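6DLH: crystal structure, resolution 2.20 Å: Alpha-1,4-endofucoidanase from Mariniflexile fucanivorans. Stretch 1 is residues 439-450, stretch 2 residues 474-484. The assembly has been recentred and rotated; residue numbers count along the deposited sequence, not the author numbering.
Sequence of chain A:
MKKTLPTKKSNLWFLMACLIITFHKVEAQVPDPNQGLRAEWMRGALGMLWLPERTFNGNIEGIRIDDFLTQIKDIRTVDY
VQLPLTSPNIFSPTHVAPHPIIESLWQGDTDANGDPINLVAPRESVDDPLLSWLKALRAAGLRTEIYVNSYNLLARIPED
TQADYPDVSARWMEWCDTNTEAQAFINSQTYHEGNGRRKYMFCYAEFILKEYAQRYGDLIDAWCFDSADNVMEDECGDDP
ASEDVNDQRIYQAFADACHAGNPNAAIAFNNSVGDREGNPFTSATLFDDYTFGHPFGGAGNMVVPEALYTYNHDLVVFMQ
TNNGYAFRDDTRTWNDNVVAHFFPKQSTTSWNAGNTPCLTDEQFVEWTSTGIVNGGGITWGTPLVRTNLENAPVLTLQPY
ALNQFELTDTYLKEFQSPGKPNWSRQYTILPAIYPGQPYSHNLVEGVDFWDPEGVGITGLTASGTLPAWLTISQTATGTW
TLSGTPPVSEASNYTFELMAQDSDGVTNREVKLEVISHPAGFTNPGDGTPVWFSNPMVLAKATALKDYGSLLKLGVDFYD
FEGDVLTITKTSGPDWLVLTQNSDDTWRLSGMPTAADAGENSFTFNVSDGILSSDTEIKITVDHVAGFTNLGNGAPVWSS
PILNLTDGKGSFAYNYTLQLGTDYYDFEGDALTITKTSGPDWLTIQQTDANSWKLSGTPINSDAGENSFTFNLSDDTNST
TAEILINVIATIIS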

# COMPACT_ATOMS: atom_id res chain seq x y z
N TYR A 439 -14.46 -27.30 14.18
CA TYR A 439 -14.67 -26.35 13.09
C TYR A 439 -15.99 -25.63 13.31
O TYR A 439 -16.98 -26.26 13.68
N SER A 440 -16.01 -24.30 13.08
CA SER A 440 -17.22 -23.51 13.23
C SER A 440 -17.13 -22.19 12.46
O SER A 440 -16.28 -21.35 12.75
N HIS A 441 -18.05 -21.99 11.50
CA HIS A 441 -18.15 -20.75 10.75
C HIS A 441 -19.61 -20.40 10.46
O HIS A 441 -20.38 -21.23 9.99
N ASN A 442 -19.96 -19.14 10.74
CA ASN A 442 -21.30 -18.62 10.53
C ASN A 442 -21.40 -17.96 9.16
O ASN A 442 -20.47 -17.30 8.71
N LEU A 443 -22.55 -18.15 8.49
CA LEU A 443 -22.91 -17.41 7.29
C LEU A 443 -24.20 -16.65 7.60
O LEU A 443 -25.15 -17.22 8.13
N VAL A 444 -24.19 -15.34 7.32
CA VAL A 444 -25.19 -14.47 7.93
C VAL A 444 -25.99 -13.75 6.85
O VAL A 444 -25.42 -13.13 5.95
N GLU A 445 -27.32 -13.88 6.94
CA GLU A 445 -28.25 -13.17 6.07
C GLU A 445 -28.02 -11.67 6.21
O GLU A 445 -27.93 -11.13 7.32
N GLY A 446 -27.89 -10.99 5.06
CA GLY A 446 -27.63 -9.56 5.04
C GLY A 446 -26.14 -9.27 4.89
O GLY A 446 -25.75 -8.15 4.56
N VAL A 447 -25.32 -10.31 5.12
CA VAL A 447 -23.87 -10.21 5.02
C VAL A 447 -23.39 -11.05 3.84
O VAL A 447 -22.87 -10.51 2.86
N ASP A 448 -23.57 -12.37 3.92
CA ASP A 448 -23.02 -13.30 2.96
C ASP A 448 -24.01 -13.54 1.82
O ASP A 448 -23.61 -13.94 0.73
N PHE A 449 -25.29 -13.34 2.09
CA PHE A 449 -26.33 -13.56 1.09
C PHE A 449 -27.62 -12.89 1.56
O PHE A 449 -27.79 -12.64 2.75
N TRP A 450 -28.50 -12.60 0.60
CA TRP A 450 -29.73 -11.88 0.89
C TRP A 450 -30.73 -12.11 -0.23
O TRP A 450 -30.36 -12.50 -1.34
N GLN A 474 -29.13 -24.10 11.36
CA GLN A 474 -29.54 -22.73 11.59
C GLN A 474 -29.51 -22.44 13.09
O GLN A 474 -30.34 -22.94 13.84
N THR A 475 -28.56 -21.59 13.51
CA THR A 475 -28.22 -21.44 14.92
C THR A 475 -28.92 -20.23 15.53
O THR A 475 -29.04 -20.12 16.76
N ALA A 476 -29.36 -19.31 14.67
CA ALA A 476 -30.28 -18.24 15.01
C ALA A 476 -31.04 -17.88 13.73
O ALA A 476 -30.65 -18.31 12.65
N THR A 477 -32.12 -17.11 13.86
CA THR A 477 -32.80 -16.59 12.69
C THR A 477 -31.79 -15.79 11.86
O THR A 477 -31.21 -14.82 12.35
N GLY A 478 -31.52 -16.26 10.64
CA GLY A 478 -30.68 -15.55 9.68
C GLY A 478 -29.21 -15.96 9.73
O GLY A 478 -28.41 -15.50 8.91
N THR A 479 -28.86 -16.83 10.68
CA THR A 479 -27.49 -17.31 10.80
C THR A 479 -27.45 -18.82 10.57
O THR A 479 -28.14 -19.58 11.26
N TRP A 480 -26.65 -19.24 9.59
CA TRP A 480 -26.34 -20.65 9.39
C TRP A 480 -24.91 -20.90 9.85
O TRP A 480 -24.07 -20.01 9.80
N THR A 481 -24.66 -22.12 10.34
CA THR A 481 -23.37 -22.51 10.87
C THR A 481 -22.91 -23.80 10.21
O THR A 481 -23.66 -24.77 10.12
N LEU A 482 -21.67 -23.76 9.71
CA LEU A 482 -20.94 -24.93 9.27
C LEU A 482 -20.06 -25.35 10.44
O LEU A 482 -19.20 -24.59 10.88
N SER A 483 -20.32 -26.56 10.96
CA SER A 483 -19.59 -27.02 12.13
C SER A 483 -19.43 -28.53 12.14
O SER A 483 -20.12 -29.25 11.42
N GLY A 484 -18.50 -28.98 12.99
CA GLY A 484 -18.10 -30.37 13.15
C GLY A 484 -16.67 -30.43 13.68
O GLY A 484 -16.08 -29.40 13.98

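Strands 439-444 and 479-484 run antiparallel, and their side chains alternate between the two faces of the sheet. L482, W480 and Y439 cover the most surface, and all three lie on the same face, with H441 and L443.

L482 (chi1 m, chi2 p) sits between two residues of the facing strand. L482 CD1 is 4.5 Å from CD1 of L443, which is m, t. L482 CB is 4.5 Å from CE2 of Y439. Y439 is t, and this rotamer lays its ring beside L482, with CD2 of Y439 3.8 Å from the backbone O of L482. The OH of Y439 is hydrogen-bonded elsewhere in the structure.

W480 (chi1 m) is paired with L443 across the sheet. Its indole meets F449, a p rotamer, in an offset edge-to-face pair: the edge of F449 faces the six-membered ring of W480. The ring planes are at 68°, and CZ of F449 is 4.0 Å from CE3 of W480.

The other face carries S440, N442, V444, T479, T481 and S483 and is more polar. Here OG1 of T481 (m) donates to OD1 of N442 (m) at 2.8 Å. T481 OG1 also accepts from OG1 of T475 (p) at 2.7 Å, so the three residues form a short chain. CG2 of T479 (m) packs 3.8 Å from CG of N442.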

# COMPACT_ATOMS: atom_id res chain seq x y z
CB TYR A 439 -14.66 -27.09 11.75
CG TYR A 439 -14.58 -26.21 10.54
CD1 TYR A 439 -13.35 -25.85 10.01
CD2 TYR A 439 -15.72 -25.74 9.91
CE1 TYR A 439 -13.26 -25.03 8.89
CE2 TYR A 439 -15.65 -24.92 8.79
CZ TYR A 439 -14.41 -24.56 8.28
OH TYR A 439 -14.32 -23.75 7.19
CB SER A 440 -17.52 -23.26 14.67
OG SER A 440 -18.91 -23.02 14.85
CB HIS A 441 -17.33 -20.80 9.45
CG HIS A 441 -17.34 -19.51 8.70
ND1 HIS A 441 -16.51 -18.45 9.02
CD2 HIS A 441 -18.08 -19.09 7.64
CE1 HIS A 441 -16.74 -17.44 8.20
NE2 HIS A 441 -17.70 -17.81 7.35
CB ASN A 442 -21.67 -17.63 11.64
CG ASN A 442 -21.84 -18.29 12.99
OD1 ASN A 442 -21.92 -19.52 13.08
ND2 ASN A 442 -21.90 -17.50 14.05
CB LEU A 443 -23.11 -18.38 6.12
CG LEU A 443 -21.87 -19.10 5.59
CD1 LEU A 443 -22.21 -19.90 4.35
CD2 LEU A 443 -20.74 -18.12 5.27
CB VAL A 444 -24.54 -13.50 8.94
CG1 VAL A 444 -25.56 -12.55 9.57
CG2 VAL A 444 -23.77 -14.25 10.01
CB GLU A 445 -29.68 -13.58 6.41
CG GLU A 445 -30.71 -13.07 5.41
CD GLU A 445 -32.17 -13.28 5.78
OE1 GLU A 445 -32.44 -13.77 6.90
OE2 GLU A 445 -33.04 -12.97 4.94
CB VAL A 447 -23.18 -10.59 6.35
CG1 VAL A 447 -21.66 -10.53 6.25
CG2 VAL A 447 -23.65 -9.72 7.50
CB ASP A 448 -22.66 -14.64 3.62
CG ASP A 448 -21.58 -14.51 4.67
OD1 ASP A 448 -20.42 -14.31 4.29
OD2 ASP A 448 -21.90 -14.61 5.87
CB PHE A 449 -26.56 -15.05 0.83
CG PHE A 449 -26.56 -15.95 2.05
CD1 PHE A 449 -27.52 -15.82 3.04
CD2 PHE A 449 -25.61 -16.94 2.19
CE1 PHE A 449 -27.52 -16.65 4.15
CE2 PHE A 449 -25.61 -17.78 3.30
CZ PHE A 449 -26.56 -17.63 4.28
CB TRP A 450 -29.46 -10.39 1.13
CG TRP A 450 -28.86 -9.71 -0.06
CD1 TRP A 450 -29.52 -9.14 -1.12
CD2 TRP A 450 -27.45 -9.56 -0.34
NE1 TRP A 450 -28.63 -8.64 -2.02
CE2 TRP A 450 -27.35 -8.88 -1.57
CE3 TRP A 450 -26.28 -9.92 0.34
CZ2 TRP A 450 -26.12 -8.56 -2.15
CZ3 TRP A 450 -25.06 -9.61 -0.23
CH2 TRP A 450 -24.99 -8.93 -1.45
CB GLN A 474 -30.90 -22.49 10.93
CG GLN A 474 -31.60 -21.25 11.43
CD GLN A 474 -32.23 -20.47 10.31
OE1 GLN A 474 -31.97 -19.28 10.14
NE2 GLN A 474 -33.08 -21.13 9.54
CB THR A 475 -26.71 -21.51 15.14
OG1 THR A 475 -26.10 -20.56 14.26
CG2 THR A 475 -26.16 -22.90 14.89
CB ALA A 476 -29.54 -17.05 15.58
CB THR A 477 -34.06 -15.82 13.08
OG1 THR A 477 -34.51 -15.10 11.93
CG2 THR A 477 -33.83 -14.85 14.22
CB THR A 479 -26.87 -16.93 12.14
OG1 THR A 479 -26.91 -15.50 12.21
CG2 THR A 479 -25.44 -17.42 12.29
CB TRP A 480 -26.56 -21.06 7.93
CG TRP A 480 -28.01 -21.25 7.60
CD1 TRP A 480 -28.69 -22.44 7.51
CD2 TRP A 480 -28.98 -20.22 7.34
NE1 TRP A 480 -30.01 -22.21 7.22
CE2 TRP A 480 -30.22 -20.86 7.11
CE3 TRP A 480 -28.93 -18.82 7.29
CZ2 TRP A 480 -31.39 -20.15 6.82
CZ3 TRP A 480 -30.09 -18.12 7.00
CH2 TRP A 480 -31.30 -18.78 6.77
CB THR A 481 -23.43 -22.67 12.39
OG1 THR A 481 -23.98 -21.46 12.90
CG2 THR A 481 -22.07 -22.93 13.03
CB LEU A 482 -20.07 -24.52 8.07
CG LEU A 482 -20.72 -24.60 6.69
CD1 LEU A 482 -21.97 -23.74 6.59
CD2 LEU A 482 -19.71 -24.21 5.62
CB SER A 483 -20.19 -26.49 13.43
OG SER A 483 -21.44 -27.11 13.71